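YfkN protein (Bacillus subtilis subsp. subtilis, PDB 3GVE) is of unknown function but belongs to the calcineurin-like phosphoesterase family, whose two-sheet fold here holds a manganese and a magnesium ion side by side. Local coordinates at residues V10-H21 against N54-L65; D209-E220 against G241-Q250. All coordinates share one frame; numbering follows the deposited sequence. Where two conformers were deposited one is given.

In the fold
From the N terminus, strand 9-17 enters the core and delivers Asp19 and His21 just past its end; the chain then returns through helix 40-53, and contact 1 closes this loop by setting strand 57-61 parallel to the first. Contact 2 does the same much later, joining strand 210-215 to strand 244-247 after helix 232-238. The two follow in series, neither enclosing the other, and lie in different sheets. Those sheets pack against each other, Ile14 and Val60 of contact 1 touching Ile212 and Leu214 of contact 2. Their loops converge on the metals: Asp64, His216 and His249 share magnesium, His216 ND1 hydrogen-bonds to Asn62 O, and Asp19 OD2 accepts from His249 N.

Contact 1: V10-H21 against N54-L65; sequences VHLSILATTDIH and NPNTLLVDNGDL. With MN (manganese (II) ion), chain C; MG (magnesium ion), chain D.
Asp19 and Asp64 run alongside one another in the same direction, their carboxylate planes turned 87° apart. They belong to the loops that follow two parallel strands of a beta-alpha-beta unit in the calcineurin-like fold, a worked example of metal ligands gathered at the carboxyl ends of adjacent strands. Asp19 OD1 and Asp64 OD2 are 3.0 Å apart because both bind manganese. Asp64 OD2 bridges the metals, with magnesium at 2.4 Å. His21 adds NE2 to the manganese, and its ring turns one face to Asp64 O, which sits 3.7 Å above the ring centre while also accepting from His21 N. His251 adds a further manganese ligand; Gln67 and His109 give second polar partners to His21 and Asp64.

Just before the metals, the Thr17 side chain meets that of Asp61 nearly perpendicularly. Its hydroxyl, set between backbone N and carbonyl carbon (chi1 50°), donates from OG1 to the anti lone pair of Asp61 OD1 at 2.7 Å, and Tyr101 OH also hydrogen-bonds to it. Asp61 OD2 accepts from Gly63 N in an Asx turn, while water 1 ties Asp61 OD1 to Ile20 N and Gly63 O.

Along the strands, Ile14, Ala16, Leu58 and Val60 share the face packed on the second sheet. On the other, Leu15 CD1 meets Thr57 CG2 at 3.5 Å.

At the far end, the Asn54 amide is inclined 31° to the His11 ring, whose NE2 hydrogen-bonds to Asp291 OD1; Asp291 is also the main polar partner of Ser13. Asn54 ND2 stands over the ring centre and donates to Ser13 OG. Asn56, further partnered by Ile154, joins it: His11 O is gripped from opposite faces of its plane by Asn54 ND2 and Asn56 ND2, each at 3.1 Å.

Contact 2: D209-E220 against G241-Q250; sequences DVIIALAHTGIE and GIDAIISGHQ. With MG (magnesium ion), chain D.
The imidazoles of His216 and His249 meet by their rims, with no stacking, their planes 69° apart. One face of the His216 ring carries His249 N, 3.8 Å above the plane and displaced from the ring centre; His216 NE2 approaches the His249 ring edge-on. With CG anti to the backbone N (chi1 -175°), the His249 ring reaches magnesium through ND1 at 2.4 Å, beside His216 NE2 at 2.3 Å. Asp64 and Asn108 complete the protein ligands.

Another flat group, the Gln250 amide, grips one residue twice: OE1 accepts from Ile219 N at 2.9 Å, from above the carbonyl plane, and NE2 donates to Ile219 O at 3.1 Å. Nearby, Glu220 forms a salt bridge with Lys341 of the second subunit.

Parallel strands 210-215 and 244-247 are the arms of a beta-alpha-beta unit through helix 232-238. On one face of their sheet, Leu214 CD2 packs alongside Ile246 CG1. Just ahead of strand 244-247, Asp243 OD2 offers its anti lone pair to Ile211 N at 2.8 Å, while Asp243 N donates to Ile211 O.

Each imidazole is thus tied at both nitrogens, one to magnesium and the other to Asn62 O (His216) or Glu229 (His249), which fixes the rotation of both rings.

Contact 1: V10-H21 against N54-L65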
loop_
_atom_site.group_PDB
_atom_site.type_symbol
_atom_site.label_atom_id
_atom_site.label_comp_id
_atom_site.label_asym_id
_atom_site.label_seq_id
_atom_site.Cartn_x
_atom_site.Cartn_y
_atom_site.Cartn_z
ATOM N N VAL A 10 26.138 32.028 -1.091
ATOM C CA VAL A 10 25.272 31.498 -0.012
ATOM C C VAL A 10 25.002 30.000 -0.287
ATOM O O VAL A 10 24.520 29.664 -1.333
ATOM C CB VAL A 10 23.950 32.250 0.078
ATOM C CG1 VAL A 10 23.075 31.635 1.126
ATOM C CG2 VAL A 10 24.183 33.777 0.382
ATOM N N HIS A 11 25.287 29.131 0.668
ATOM C CA HIS A 11 24.914 27.734 0.492
ATOM C C HIS A 11 23.556 27.532 1.169
ATOM O O HIS A 11 23.477 27.612 2.373
ATOM C CB HIS A 11 25.991 26.819 1.082
ATOM C CG HIS A 11 25.656 25.362 1.027
ATOM N ND1 HIS A 11 26.261 24.440 1.851
ATOM C CD2 HIS A 11 24.780 24.670 0.266
ATOM C CE1 HIS A 11 25.790 23.237 1.585
ATOM N NE2 HIS A 11 24.875 23.351 0.642
ATOM N N LEU A 12 22.519 27.303 0.389
ATOM C CA LEU A 12 21.185 27.054 0.907
ATOM C C LEU A 12 20.865 25.561 0.724
ATOM O O LEU A 12 21.065 25.016 -0.343
ATOM C CB LEU A 12 20.181 27.923 0.141
ATOM C CG LEU A 12 18.709 27.740 0.494
ATOM C CD1 LEU A 12 18.474 28.140 1.948
ATOM C CD2 LEU A 12 17.842 28.565 -0.434
ATOM N N SER A 13 20.405 24.904 1.782
ATOM C CA SER A 13 20.007 23.502 1.703
ATOM C C SER A 13 18.503 23.405 1.868
ATOM O O SER A 13 17.924 24.084 2.693
ATOM C CB SER A 13 20.678 22.695 2.799
ATOM O OG SER A 13 22.067 22.626 2.598
ATOM N N ILE A 14 17.877 22.553 1.073
ATOM C CA ILE A 14 16.449 22.311 1.190
ATOM C C ILE A 14 16.261 20.837 1.489
ATOM O O ILE A 14 16.701 20.002 0.733
ATOM C CB ILE A 14 15.713 22.650 -0.136
ATOM C CG1 ILE A 14 15.955 24.105 -0.559
ATOM C CG2 ILE A 14 14.215 22.393 -0.001
ATOM C CD1 ILE A 14 15.796 24.312 -2.038
ATOM N N LEU A 15 15.608 20.543 2.603
ATOM C CA LEU A 15 15.285 19.161 2.980
ATOM C C LEU A 15 13.812 18.908 2.692
ATOM O O LEU A 15 13.003 19.781 2.929
ATOM C CB LEU A 15 15.559 18.955 4.461
ATOM C CG LEU A 15 16.939 19.409 4.963
ATOM C CD1 LEU A 15 17.051 19.100 6.451
ATOM C CD2 LEU A 15 18.071 18.740 4.191
ATOM N N ALA A 16 13.479 17.721 2.185
ATOM C CA ALA A 16 12.114 17.454 1.710
ATOM C C ALA A 16 11.587 16.074 2.039
ATOM O O ALA A 16 12.292 15.069 1.842
ATOM C CB ALA A 16 12.030 17.661 0.193
ATOM N N THR A 17 10.330 16.031 2.497
ATOM C CA THR A 17 9.624 14.728 2.617
ATOM C C THR A 17 8.518 14.681 1.595
ATOM O O THR A 17 8.051 15.758 1.064
ATOM C CB THR A 17 9.073 14.551 4.037
ATOM O OG1 THR A 17 8.320 15.735 4.421
ATOM C CG2 THR A 17 10.196 14.350 5.019
ATOM N N THR A 18 8.109 13.487 1.222
ATOM C CA THR A 18 6.970 13.319 0.334
ATOM C C THR A 18 6.262 12.002 0.603
ATOM O O THR A 18 6.875 11.038 1.015
ATOM C CB THR A 18 7.385 13.382 -1.178
ATOM O OG1 THR A 18 6.224 13.609 -2.003
ATOM C CG2 THR A 18 8.108 12.101 -1.625
ATOM N N ASP A 19 4.968 11.975 0.325
ATOM C CA ASP A 19 4.188 10.745 0.384
ATOM C C ASP A 19 4.366 10.001 1.720
ATOM O O ASP A 19 4.444 8.792 1.779
ATOM C CB ASP A 19 4.485 9.851 -0.838
ATOM C CG ASP A 19 4.011 10.481 -2.137
ATOM O OD1 ASP A 19 2.851 10.228 -2.524
ATOM O OD2 ASP A 19 4.801 11.232 -2.754
ATOM N N ILE A 20 4.324 10.735 2.848
ATOM C CA ILE A 20 4.502 10.187 4.203
ATOM C C ILE A 20 3.302 9.307 4.547
ATOM O O ILE A 20 3.455 8.297 5.244
ATOM C CB ILE A 20 4.694 11.357 5.218
ATOM C CG1 ILE A 20 6.048 11.982 5.050
ATOM C CG2 ILE A 20 4.539 10.848 6.627
ATOM C CD1 ILE A 20 7.149 11.242 5.312
ATOM N N HIS A 21 2.134 9.692 4.067
ATOM C CA HIS A 21 0.894 8.924 4.145
ATOM C C HIS A 21 0.558 8.572 5.603
ATOM O O HIS A 21 0.210 7.446 5.932
ATOM C CB HIS A 21 0.966 7.679 3.235
ATOM C CG HIS A 21 0.678 7.973 1.793
ATOM N ND1 HIS A 21 -0.567 8.350 1.352
ATOM C CD2 HIS A 21 1.478 7.970 0.700
ATOM C CE1 HIS A 21 -0.525 8.553 0.049
ATOM N NE2 HIS A 21 0.703 8.338 -0.375
ATOM N N ASN A 54 24.251 22.620 8.114
ATOM C CA ASN A 54 24.154 23.943 7.485
ATOM C C ASN A 54 23.102 24.815 8.152
ATOM O O ASN A 54 21.936 24.459 8.136
ATOM C CB ASN A 54 23.817 23.762 5.993
ATOM C CG ASN A 54 23.752 25.073 5.224
ATOM O OD1 ASN A 54 23.971 26.142 5.754
ATOM N ND2 ASN A 54 23.450 24.975 3.949
ATOM N N PRO A 55 23.451 25.954 8.696
ATOM C CA PRO A 55 22.438 26.840 9.278
ATOM C C PRO A 55 21.367 27.311 8.280
ATOM O O PRO A 55 20.236 27.545 8.671
ATOM C CB PRO A 55 23.267 28.030 9.781
ATOM C CG PRO A 55 24.622 27.496 9.906
ATOM C CD PRO A 55 24.804 26.515 8.822
ATOM N N ASN A 56 21.733 27.444 7.009
ATOM C CA ASN A 56 20.788 27.880 5.986
ATOM C C ASN A 56 20.011 26.687 5.447
ATOM O O ASN A 56 20.212 26.264 4.340
ATOM C CB ASN A 56 21.508 28.575 4.814
ATOM C CG ASN A 56 22.445 29.695 5.243
ATOM O OD1 ASN A 56 22.133 30.521 6.076
ATOM N ND2 ASN A 56 23.583 29.731 4.606
ATOM N N THR A 57 19.123 26.144 6.257
ATOM C CA THR A 57 18.370 24.950 5.876
ATOM C C THR A 57 16.867 25.180 5.971
ATOM O O THR A 57 16.341 25.642 6.985
ATOM C CB THR A 57 18.795 23.729 6.728
ATOM O OG1 THR A 57 20.162 23.419 6.448
ATOM C CG2 THR A 57 17.952 22.512 6.392
ATOM N N LEU A 58 16.185 24.853 4.886
ATOM C CA LEU A 58 14.739 24.878 4.825
ATOM C C LEU A 58 14.225 23.448 4.829
ATOM O O LEU A 58 14.923 22.558 4.384
ATOM C CB LEU A 58 14.291 25.579 3.542
ATOM C CG LEU A 58 14.840 26.996 3.374
ATOM C CD1 LEU A 58 14.495 27.474 1.972
ATOM C CD2 LEU A 58 14.257 27.934 4.455
ATOM N N LEU A 59 12.999 23.265 5.313
ATOM C CA LEU A 59 12.364 21.959 5.399
ATOM C C LEU A 59 10.942 22.041 4.828
ATOM O O LEU A 59 10.133 22.830 5.252
ATOM C CB LEU A 59 12.353 21.486 6.856
ATOM C CG LEU A 59 11.549 20.211 7.157
ATOM C CD1 LEU A 59 12.147 18.988 6.448
ATOM C CD2 LEU A 59 11.513 19.988 8.674
ATOM N N VAL A 60 10.674 21.200 3.842
ATOM C CA VAL A 60 9.387 21.228 3.132
ATOM C C VAL A 60 8.794 19.840 2.989
ATOM O O VAL A 60 9.499 18.853 2.927
ATOM C CB VAL A 60 9.531 21.877 1.724
ATOM C CG1 VAL A 60 10.096 23.302 1.863
ATOM C CG2 VAL A 60 10.419 21.045 0.810
ATOM N N ASP A 61 7.475 19.794 2.946
ATOM C CA ASP A 61 6.765 18.549 2.651
ATOM C C ASP A 61 6.047 18.654 1.319
ATOM O O ASP A 61 5.521 19.702 0.985
ATOM C CB ASP A 61 5.745 18.214 3.728
ATOM C CG ASP A 61 5.099 16.870 3.487
ATOM O OD1 ASP A 61 5.767 15.835 3.650
ATOM O OD2 ASP A 61 3.944 16.856 3.078
ATOM N N ASN A 62 6.015 17.545 0.591
ATOM C CA ASN A 62 5.448 17.529 -0.753
ATOM C C ASN A 62 4.059 16.911 -0.934
ATOM O O ASN A 62 3.654 16.660 -2.057
ATOM C CB ASN A 62 6.441 16.862 -1.712
ATOM C CG ASN A 62 6.328 17.395 -3.139
ATOM O OD1 ASN A 62 6.161 18.589 -3.352
ATOM N ND2 ASN A 62 6.444 16.490 -4.124
ATOM N N GLY A 63 3.334 16.697 0.166
ATOM C CA GLY A 63 1.963 16.215 0.085
ATOM C C GLY A 63 1.804 14.702 0.155
ATOM O O GLY A 63 2.770 13.975 0.309
ATOM N N ASP A 64 0.560 14.241 0.038
ATOM C CA ASP A 64 0.154 12.861 0.399
ATOM C C ASP A 64 0.648 12.569 1.831
ATOM O O ASP A 64 1.351 11.602 2.100
ATOM C CB ASP A 64 0.647 11.814 -0.619
ATOM C CG ASP A 64 -0.344 11.572 -1.735
ATOM O OD1 ASP A 64 -1.290 12.375 -1.859
ATOM O OD2 ASP A 64 -0.134 10.593 -2.487
ATOM N N LEU A 65 0.254 13.459 2.733
ATOM C CA LEU A 65 0.734 13.515 4.113
ATOM C C LEU A 65 -0.280 13.026 5.160
ATOM O O LEU A 65 0.079 12.297 6.062
ATOM C CB LEU A 65 1.143 14.956 4.435
ATOM C CG LEU A 65 1.444 15.260 5.904
ATOM C CD1 LEU A 65 2.702 14.551 6.336
ATOM C CD2 LEU A 65 1.573 16.792 6.114
HETATM MN MN MN C . 1.251 8.787 -2.495
HETATM MG MG MG D . -0.059 11.176 -4.836
HETATM O O HOH W 1 4.132 13.676 2.847
HETATM O O HOH W 2 0.980 8.974 -4.673
HETATM O O HOH W 3 -0.476 7.416 -2.920
#

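Contact 2: D209-E220 against G241-Q250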
loop_
_atom_site.group_PDB
_atom_site.type_symbol
_atom_site.label_atom_id
_atom_site.label_comp_id
_atom_site.label_asym_id
_atom_site.label_seq_id
_atom_site.Cartn_x
_atom_site.Cartn_y
_atom_site.Cartn_z
ATOM N N ASP A 209 13.557 35.692 -4.995
ATOM C CA ASP A 209 14.915 35.458 -5.486
ATOM C C ASP A 209 15.165 33.984 -5.820
ATOM O O ASP A 209 15.903 33.669 -6.734
ATOM C CB ASP A 209 15.935 35.893 -4.442
ATOM C CG ASP A 209 15.926 37.374 -4.210
ATOM O OD1 ASP A 209 16.005 38.114 -5.208
ATOM O OD2 ASP A 209 15.840 37.759 -3.047
ATOM N N VAL A 210 14.567 33.100 -5.032
ATOM C CA VAL A 210 14.691 31.648 -5.188
ATOM C C VAL A 210 13.287 31.080 -5.155
ATOM O O VAL A 210 12.519 31.434 -4.295
ATOM C CB VAL A 210 15.504 31.029 -4.034
ATOM C CG1 VAL A 210 15.507 29.498 -4.127
ATOM C CG2 VAL A 210 16.930 31.575 -4.038
ATOM N N ILE A 211 12.960 30.228 -6.116
ATOM C CA ILE A 211 11.626 29.645 -6.199
ATOM C C ILE A 211 11.715 28.119 -6.076
ATOM O O ILE A 211 12.416 27.469 -6.850
ATOM C CB ILE A 211 10.897 30.046 -7.520
ATOM C CG1 ILE A 211 10.545 31.547 -7.511
ATOM C CG2 ILE A 211 9.630 29.200 -7.709
ATOM C CD1 ILE A 211 9.943 32.056 -8.804
ATOM N N ILE A 212 10.981 27.576 -5.094
ATOM C CA ILE A 212 10.976 26.089 -4.820
ATOM C C ILE A 212 9.613 25.585 -5.179
ATOM O O ILE A 212 8.579 26.091 -4.679
ATOM C CB ILE A 212 11.301 25.839 -3.353
ATOM C CG1 ILE A 212 12.716 26.365 -3.021
ATOM C CG2 ILE A 212 11.237 24.330 -3.108
ATOM C CD1 ILE A 212 12.988 26.469 -1.552
ATOM N N ALA A 213 9.569 24.626 -6.102
ATOM C CA ALA A 213 8.307 23.994 -6.466
ATOM C C ALA A 213 8.068 22.747 -5.639
ATOM O O ALA A 213 8.929 21.814 -5.713
ATOM C CB ALA A 213 8.359 23.610 -7.967
ATOM N N LEU A 214 6.968 22.721 -4.913
ATOM C CA LEU A 214 6.496 21.525 -4.252
ATOM C C LEU A 214 5.537 20.854 -5.243
ATOM O O LEU A 214 4.345 21.078 -5.250
ATOM C CB LEU A 214 5.845 21.899 -2.922
ATOM C CG LEU A 214 6.727 22.801 -2.031
ATOM C CD1 LEU A 214 6.023 23.168 -0.743
ATOM C CD2 LEU A 214 8.088 22.200 -1.731
ATOM N N ALA A 215 6.133 20.061 -6.124
ATOM C CA ALA A 215 5.418 19.482 -7.239
ATOM C C ALA A 215 4.968 18.076 -6.896
ATOM O O ALA A 215 5.733 17.139 -6.984
ATOM C CB ALA A 215 6.315 19.481 -8.474
ATOM N N HIS A 216 3.708 17.950 -6.491
ATOM C CA HIS A 216 3.181 16.625 -6.150
ATOM C C HIS A 216 2.789 15.926 -7.438
ATOM O O HIS A 216 1.637 15.879 -7.830
ATOM C CB HIS A 216 2.014 16.606 -5.147
ATOM C CG HIS A 216 1.721 15.216 -4.662
ATOM N ND1 HIS A 216 2.377 14.667 -3.586
ATOM C CD2 HIS A 216 0.970 14.219 -5.188
ATOM C CE1 HIS A 216 2.009 13.407 -3.440
ATOM N NE2 HIS A 216 1.148 13.113 -4.394
ATOM N N THR A 217 3.815 15.390 -8.077
ATOM C CA THR A 217 3.718 14.841 -9.420
ATOM C C THR A 217 5.074 14.215 -9.717
ATOM O O THR A 217 6.077 14.669 -9.227
ATOM C CB THR A 217 3.330 15.949 -10.439
ATOM O OG1 THR A 217 3.106 15.382 -11.732
ATOM C CG2 THR A 217 4.392 17.052 -10.532
ATOM N N GLY A 218 5.073 13.155 -10.509
ATOM C CA GLY A 218 6.271 12.394 -10.780
ATOM C C GLY A 218 6.938 12.762 -12.084
ATOM O O GLY A 218 6.668 13.786 -12.684
ATOM N N ILE A 219 7.812 11.862 -12.512
ATOM C CA ILE A 219 8.776 12.084 -13.578
ATOM C C ILE A 219 8.551 11.074 -14.684
ATOM O O ILE A 219 8.421 9.896 -14.416
ATOM C CB ILE A 219 10.237 11.906 -13.041
ATOM C CG1 ILE A 219 10.559 12.948 -11.963
ATOM C CG2 ILE A 219 11.243 11.925 -14.188
ATOM C CD1 ILE A 219 11.747 12.591 -11.065
ATOM N N GLU A 220 8.509 11.566 -15.917
ATOM C CA GLU A 220 8.635 10.729 -17.102
ATOM C C GLU A 220 9.870 11.210 -17.852
ATOM O O GLU A 220 10.372 12.283 -17.624
ATOM C CB GLU A 220 7.383 10.807 -17.983
ATOM C CG GLU A 220 6.085 10.314 -17.296
ATOM C CD GLU A 220 6.106 8.830 -16.935
ATOM O OE1 GLU A 220 6.965 8.083 -17.405
ATOM O OE2 GLU A 220 5.236 8.401 -16.167
ATOM N N GLY A 241 12.374 30.018 -14.262
ATOM C CA GLY A 241 12.306 30.665 -12.966
ATOM C C GLY A 241 12.226 29.760 -11.746
ATOM O O GLY A 241 12.305 30.232 -10.649
ATOM N N ILE A 242 12.065 28.460 -11.950
ATOM C CA ILE A 242 12.079 27.516 -10.836
ATOM C C ILE A 242 13.518 27.111 -10.572
ATOM O O ILE A 242 14.229 26.683 -11.464
ATOM C CB ILE A 242 11.257 26.257 -11.142
ATOM C CG1 ILE A 242 9.787 26.630 -11.351
ATOM C CG2 ILE A 242 11.416 25.235 -10.008
ATOM C CD1 ILE A 242 8.886 25.477 -11.849
ATOM N N ASP A 243 13.935 27.259 -9.328
ATOM C CA ASP A 243 15.301 26.940 -8.927
ATOM C C ASP A 243 15.504 25.551 -8.324
ATOM O O ASP A 243 16.616 25.074 -8.264
ATOM C CB ASP A 243 15.816 27.998 -7.961
ATOM C CG ASP A 243 15.765 29.382 -8.575
ATOM O OD1 ASP A 243 16.436 29.603 -9.597
ATOM O OD2 ASP A 243 15.020 30.218 -8.068
ATOM N N ALA A 244 14.420 24.934 -7.860
ATOM C CA ALA A 244 14.482 23.607 -7.238
ATOM C C ALA A 244 13.110 22.981 -7.317
ATOM O O ALA A 244 12.127 23.667 -7.159
ATOM C CB ALA A 244 14.907 23.742 -5.790
ATOM N N ILE A 245 13.081 21.670 -7.536
ATOM C CA ILE A 245 11.831 20.918 -7.621
ATOM C C ILE A 245 11.845 19.723 -6.675
ATOM O O ILE A 245 12.728 18.887 -6.730
ATOM C CB ILE A 245 11.563 20.410 -9.058
ATOM C CG1 ILE A 245 11.470 21.591 -10.031
ATOM C CG2 ILE A 245 10.277 19.582 -9.095
ATOM C CD1 ILE A 245 11.530 21.170 -11.532
ATOM N N ILE A 246 10.842 19.667 -5.815
ATOM C CA ILE A 246 10.563 18.479 -5.028
ATOM C C ILE A 246 9.473 17.702 -5.785
ATOM O O ILE A 246 8.442 18.259 -6.127
ATOM C CB ILE A 246 10.062 18.824 -3.613
ATOM C CG1 ILE A 246 10.932 19.902 -2.937
ATOM C CG2 ILE A 246 9.967 17.561 -2.757
ATOM C CD1 ILE A 246 12.412 19.629 -2.963
ATOM N N SER A 247 9.730 16.422 -6.031
ATOM C CA SER A 247 8.825 15.575 -6.771
ATOM C C SER A 247 8.375 14.468 -5.837
ATOM O O SER A 247 9.002 14.144 -4.867
ATOM C CB SER A 247 9.550 15.017 -8.003
ATOM O OG SER A 247 8.760 14.118 -8.757
ATOM N N GLY A 248 7.247 13.896 -6.174
ATOM C CA GLY A 248 6.645 12.790 -5.431
ATOM C C GLY A 248 5.661 12.015 -6.306
ATOM O O GLY A 248 5.888 11.852 -7.492
ATOM N N HIS A 249 4.582 11.587 -5.661
ATOM C CA HIS A 249 3.426 10.938 -6.249
ATOM C C HIS A 249 3.712 9.497 -6.692
ATOM O O HIS A 249 2.949 8.620 -6.380
ATOM C CB HIS A 249 2.836 11.792 -7.377
ATOM C CG HIS A 249 1.572 11.241 -7.952
ATOM N ND1 HIS A 249 0.433 11.045 -7.198
ATOM C CD2 HIS A 249 1.269 10.846 -9.212
ATOM C CE1 HIS A 249 -0.517 10.554 -7.973
ATOM N NE2 HIS A 249 -0.035 10.419 -9.197
ATOM N N GLN A 250 4.792 9.273 -7.435
ATOM C CA GLN A 250 5.110 7.952 -7.986
ATOM C C GLN A 250 5.675 6.963 -6.964
ATOM O O GLN A 250 5.695 5.770 -7.205
ATOM C CB GLN A 250 6.078 8.074 -9.163
ATOM C CG GLN A 250 5.419 8.467 -10.467
ATOM C CD GLN A 250 6.426 8.866 -11.535
ATOM O OE1 GLN A 250 7.518 9.301 -11.244
ATOM N NE2 GLN A 250 6.021 8.742 -12.780
HETATM MG MG MG D . -0.059 11.176 -4.836
HETATM O O HOH W 4 17.378 32.412 -8.850
HETATM O O HOH W 2 0.980 8.974 -4.673
#